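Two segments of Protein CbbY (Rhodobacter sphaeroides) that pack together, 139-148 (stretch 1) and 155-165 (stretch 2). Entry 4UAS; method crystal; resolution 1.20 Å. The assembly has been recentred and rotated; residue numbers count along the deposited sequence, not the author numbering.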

# COMPACT_ATOMS: atom_id res chain seq x y z
N ASP A 139 -12.82 7.81 4.18
CA ASP A 139 -14.11 8.07 3.51
C ASP A 139 -14.27 7.19 2.27
O ASP A 139 -15.40 6.83 1.91
N VAL A 140 -13.16 6.85 1.63
CA VAL A 140 -13.13 6.09 0.39
C VAL A 140 -12.02 5.07 0.49
O VAL A 140 -10.91 5.41 0.92
N ILE A 141 -12.29 3.82 0.11
CA ILE A 141 -11.29 2.77 0.08
C ILE A 141 -11.25 2.20 -1.32
O ILE A 141 -12.21 1.55 -1.77
N ALA A 142 -10.17 2.41 -2.04
CA ALA A 142 -9.92 1.90 -3.36
C ALA A 142 -8.77 0.87 -3.21
O ALA A 142 -7.63 1.28 -2.94
N ALA A 143 -9.07 -0.41 -3.40
CA ALA A 143 -8.12 -1.49 -3.07
C ALA A 143 -8.19 -2.63 -4.07
O ALA A 143 -9.19 -2.81 -4.75
N GLY A 144 -7.13 -3.42 -4.13
CA GLY A 144 -7.19 -4.78 -4.66
C GLY A 144 -7.62 -4.79 -6.13
O GLY A 144 -7.12 -4.09 -6.96
N ASP A 145 -8.59 -5.66 -6.41
CA ASP A 145 -9.07 -5.90 -7.74
C ASP A 145 -10.22 -5.00 -8.12
O ASP A 145 -10.96 -5.27 -9.07
N MET A 146 -10.36 -3.87 -7.47
CA MET A 146 -11.35 -2.86 -7.85
C MET A 146 -11.07 -2.22 -9.20
O MET A 146 -11.96 -1.62 -9.78
N VAL A 147 -9.83 -2.31 -9.65
CA VAL A 147 -9.48 -1.95 -10.99
C VAL A 147 -8.76 -3.12 -11.65
O VAL A 147 -8.17 -3.95 -10.99
N ALA A 148 -8.73 -3.17 -12.98
CA ALA A 148 -8.08 -4.23 -13.73
C ALA A 148 -6.55 -4.11 -13.76
O ALA A 148 -5.85 -5.12 -13.81
N ASP A 155 -5.10 3.85 -12.48
CA ASP A 155 -6.53 3.58 -12.37
C ASP A 155 -7.06 3.55 -10.94
O ASP A 155 -8.17 4.00 -10.72
N ILE A 156 -6.32 3.02 -9.97
CA ILE A 156 -6.83 2.95 -8.62
C ILE A 156 -7.00 4.37 -8.04
O ILE A 156 -7.93 4.63 -7.26
N TYR A 157 -6.10 5.30 -8.36
CA TYR A 157 -6.24 6.68 -7.97
C TYR A 157 -7.39 7.37 -8.65
O TYR A 157 -8.12 8.16 -8.05
N ARG A 158 -7.58 7.10 -9.94
CA ARG A 158 -8.76 7.62 -10.66
C ARG A 158 -10.05 7.15 -10.04
O ARG A 158 -11.00 7.95 -9.92
N LEU A 159 -10.10 5.90 -9.63
CA LEU A 159 -11.30 5.37 -8.93
C LEU A 159 -11.53 6.15 -7.65
O LEU A 159 -12.63 6.63 -7.37
N ALA A 160 -10.48 6.27 -6.81
CA ALA A 160 -10.61 6.95 -5.55
C ALA A 160 -11.08 8.37 -5.74
O ALA A 160 -11.93 8.87 -4.97
N LEU A 161 -10.49 9.07 -6.68
CA LEU A 161 -10.88 10.47 -6.94
C LEU A 161 -12.33 10.59 -7.41
O LEU A 161 -13.03 11.56 -7.04
N ARG A 162 -12.81 9.68 -8.24
CA ARG A 162 -14.19 9.69 -8.67
C ARG A 162 -15.10 9.53 -7.47
O ARG A 162 -16.14 10.20 -7.32
N GLU A 163 -14.79 8.59 -6.59
CA GLU A 163 -15.60 8.35 -5.40
C GLU A 163 -15.55 9.51 -4.43
O GLU A 163 -16.56 9.83 -3.83
N LEU A 164 -14.39 10.15 -4.28
CA LEU A 164 -14.27 11.32 -3.44
C LEU A 164 -15.00 12.50 -4.00
O LEU A 164 -15.43 13.39 -3.21
N ASP A 165 -15.10 12.55 -5.33
CA ASP A 165 -15.64 13.67 -6.06
C ASP A 165 -14.83 14.92 -5.73
O ASP A 165 -15.41 16.00 -5.44

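The contact between these two segments of CbbY is a small apolar strand-on-helix packing, formed mainly by apolar side chains, some of which also touch the facing backbone, and joined at its margins by water, with no direct hydrogen bond from one stretch to the other. Strand 140-142 and helix 155-164 run nearly antiparallel, at 159°, with axes approaching to 8.0 Å, and together the stretches bury 493 Å².

The example illustrates how strand alternation selects the residues that meet a helix. Val140 and Ala142 direct their CA-to-CB bonds toward the helix, whereas Ile141, between them, points away. Both methyls of Val140, in the t rotamer, border CB of Glu163, CG1 at 3.8 Å and CG2 at 3.9 Å; CG2 of Val140 also meets CD2 of Leu164 at 3.7 Å, and CG1 of Val140 meets CB of Ala160 at 4.3 Å. Leu164 (m, t) leaves the helix sideways, but its end comes nearer to the strand.

Ala142 and Ala160 form the closest CA pair, CA to CA 5.5 Å. Small side chains occupy this point on both sides, and CB of Ala142 sits 3.9 Å from CB of Ala160. CB of Ala142 also meets two longer side chains, lying 3.7 Å from CD1 of Ile156 and 3.9 Å from CD2 of Leu159. Ile156 (t, p) starts out sideways, yet its CD1 reaches the strand backbone, 3.6 Å from C of Ala142.

Further along stretch 1, Met146 and Val147 continue the apolar surface. Leu159 (t, p) points toward stretch 1 and places CD2 3.7 Å from CB of Met146 and 4.1 Å from CG1 of Val147. Met146 (m, t, t) begins toward the helix, but its end leads away, and SD accepts a weak hydrogen bond from N of Ala143 at 3.4 Å. Val147 (m) packs against the first turn of the helix: its CG1 is 3.7 Å from O of Asp155, and its CG2 is 4.0 Å from CD1 of Ile156.

Polar groups gather at the margins, where Glu163 (m, t) and Asp155 (chi1 m) both point toward stretch 1. O of Ile141 and OE2 of Glu163, 4.5 Å apart, are too distant to meet directly; water 1 donates to both, at 2.9 Å and 2.6 Å. Water 2 donates to OD2 of Asp155 at 2.6 Å and accepts a weak hydrogen bond from N of Ala148 at 3.2 Å. OD1 of Asp155 forms a salt bridge with NH1 of Arg158 at 3.0 Å.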

# COMPACT_ATOMS: atom_id res chain seq x y z
CB ASP A 139 -14.19 9.54 3.16
CG ASP A 139 -14.09 10.42 4.38
OD1 ASP A 139 -15.04 10.41 5.12
OD2 ASP A 139 -13.02 10.99 4.64
CB VAL A 140 -12.89 7.02 -0.82
CG1 VAL A 140 -12.52 6.24 -2.09
CG2 VAL A 140 -14.12 7.90 -1.09
CB ILE A 141 -11.50 1.66 1.13
CG1 ILE A 141 -11.47 2.29 2.55
CG2 ILE A 141 -10.45 0.57 1.03
CD1 ILE A 141 -11.93 1.38 3.63
CB ALA A 142 -9.60 3.02 -4.33
CB ALA A 143 -8.36 -1.99 -1.66
CB ASP A 145 -9.42 -7.38 -7.91
CG ASP A 145 -8.25 -8.33 -7.74
OD1 ASP A 145 -7.05 -7.92 -7.46
OD2 ASP A 145 -8.45 -9.54 -7.79
CB MET A 146 -11.57 -1.81 -6.76
CG MET A 146 -12.20 -2.37 -5.51
SD MET A 146 -12.33 -1.10 -4.22
CE MET A 146 -12.53 -2.16 -2.75
CB VAL A 147 -8.60 -0.67 -11.06
CG1 VAL A 147 -9.35 0.53 -10.52
CG2 VAL A 147 -7.30 -0.83 -10.35
CB ALA A 148 -8.59 -4.29 -15.15
CB ASP A 155 -6.86 2.35 -13.16
CG ASP A 155 -6.77 2.62 -14.71
OD1 ASP A 155 -6.68 3.83 -15.10
OD2 ASP A 155 -6.88 1.67 -15.48
CB ILE A 156 -5.92 2.08 -7.73
CG1 ILE A 156 -6.64 1.64 -6.46
CG2 ILE A 156 -4.57 2.70 -7.48
CD1 ILE A 156 -7.84 0.72 -6.71
CB TYR A 157 -4.94 7.46 -8.17
CG TYR A 157 -3.88 7.25 -7.09
CD1 TYR A 157 -2.74 6.52 -7.29
CD2 TYR A 157 -4.05 7.85 -5.86
CE1 TYR A 157 -1.78 6.37 -6.28
CE2 TYR A 157 -3.12 7.73 -4.86
CZ TYR A 157 -2.00 6.98 -5.05
OH TYR A 157 -1.07 6.91 -4.06
CB ARG A 158 -8.67 7.25 -12.12
CG ARG A 158 -7.50 7.90 -12.84
CD ARG A 158 -7.32 7.44 -14.27
NE ARG A 158 -6.23 8.14 -14.91
CZ ARG A 158 -5.36 7.63 -15.75
NH1 ARG A 158 -5.36 6.33 -16.08
NH2 ARG A 158 -4.46 8.45 -16.24
CB LEU A 159 -11.10 3.88 -8.68
CG LEU A 159 -12.08 3.24 -7.71
CD1 LEU A 159 -13.50 3.41 -8.09
CD2 LEU A 159 -11.68 1.82 -7.39
CB ALA A 160 -9.28 6.91 -4.82
CB LEU A 161 -9.97 11.10 -7.94
CG LEU A 161 -8.57 11.44 -7.44
CD1 LEU A 161 -7.65 11.74 -8.63
CD2 LEU A 161 -8.62 12.61 -6.50
CB ARG A 162 -14.46 8.66 -9.76
CG ARG A 162 -15.91 8.84 -10.30
CD ARG A 162 -16.28 8.02 -11.46
NE ARG A 162 -15.97 6.76 -11.19
CZ ARG A 162 -14.89 6.00 -11.63
NH1 ARG A 162 -13.97 6.22 -12.57
NH2 ARG A 162 -14.83 4.89 -11.07
CB GLU A 163 -15.20 7.04 -4.71
CG GLU A 163 -15.55 5.84 -5.54
CD GLU A 163 -15.54 4.52 -4.87
OE1 GLU A 163 -16.63 4.07 -4.50
OE2 GLU A 163 -14.47 3.97 -4.75
CB LEU A 164 -12.78 11.73 -3.30
CG LEU A 164 -11.93 10.88 -2.37
CD1 LEU A 164 -10.44 11.15 -2.65
CD2 LEU A 164 -12.25 11.12 -0.87
CB ASP A 165 -17.15 13.85 -5.82
CG ASP A 165 -17.75 14.81 -6.82
OD1 ASP A 165 -17.34 14.77 -8.04
OD2 ASP A 165 -18.69 15.55 -6.43
O HOH W 1 -14.73 1.86 -3.23
O HOH W 2 -7.75 -0.70 -14.83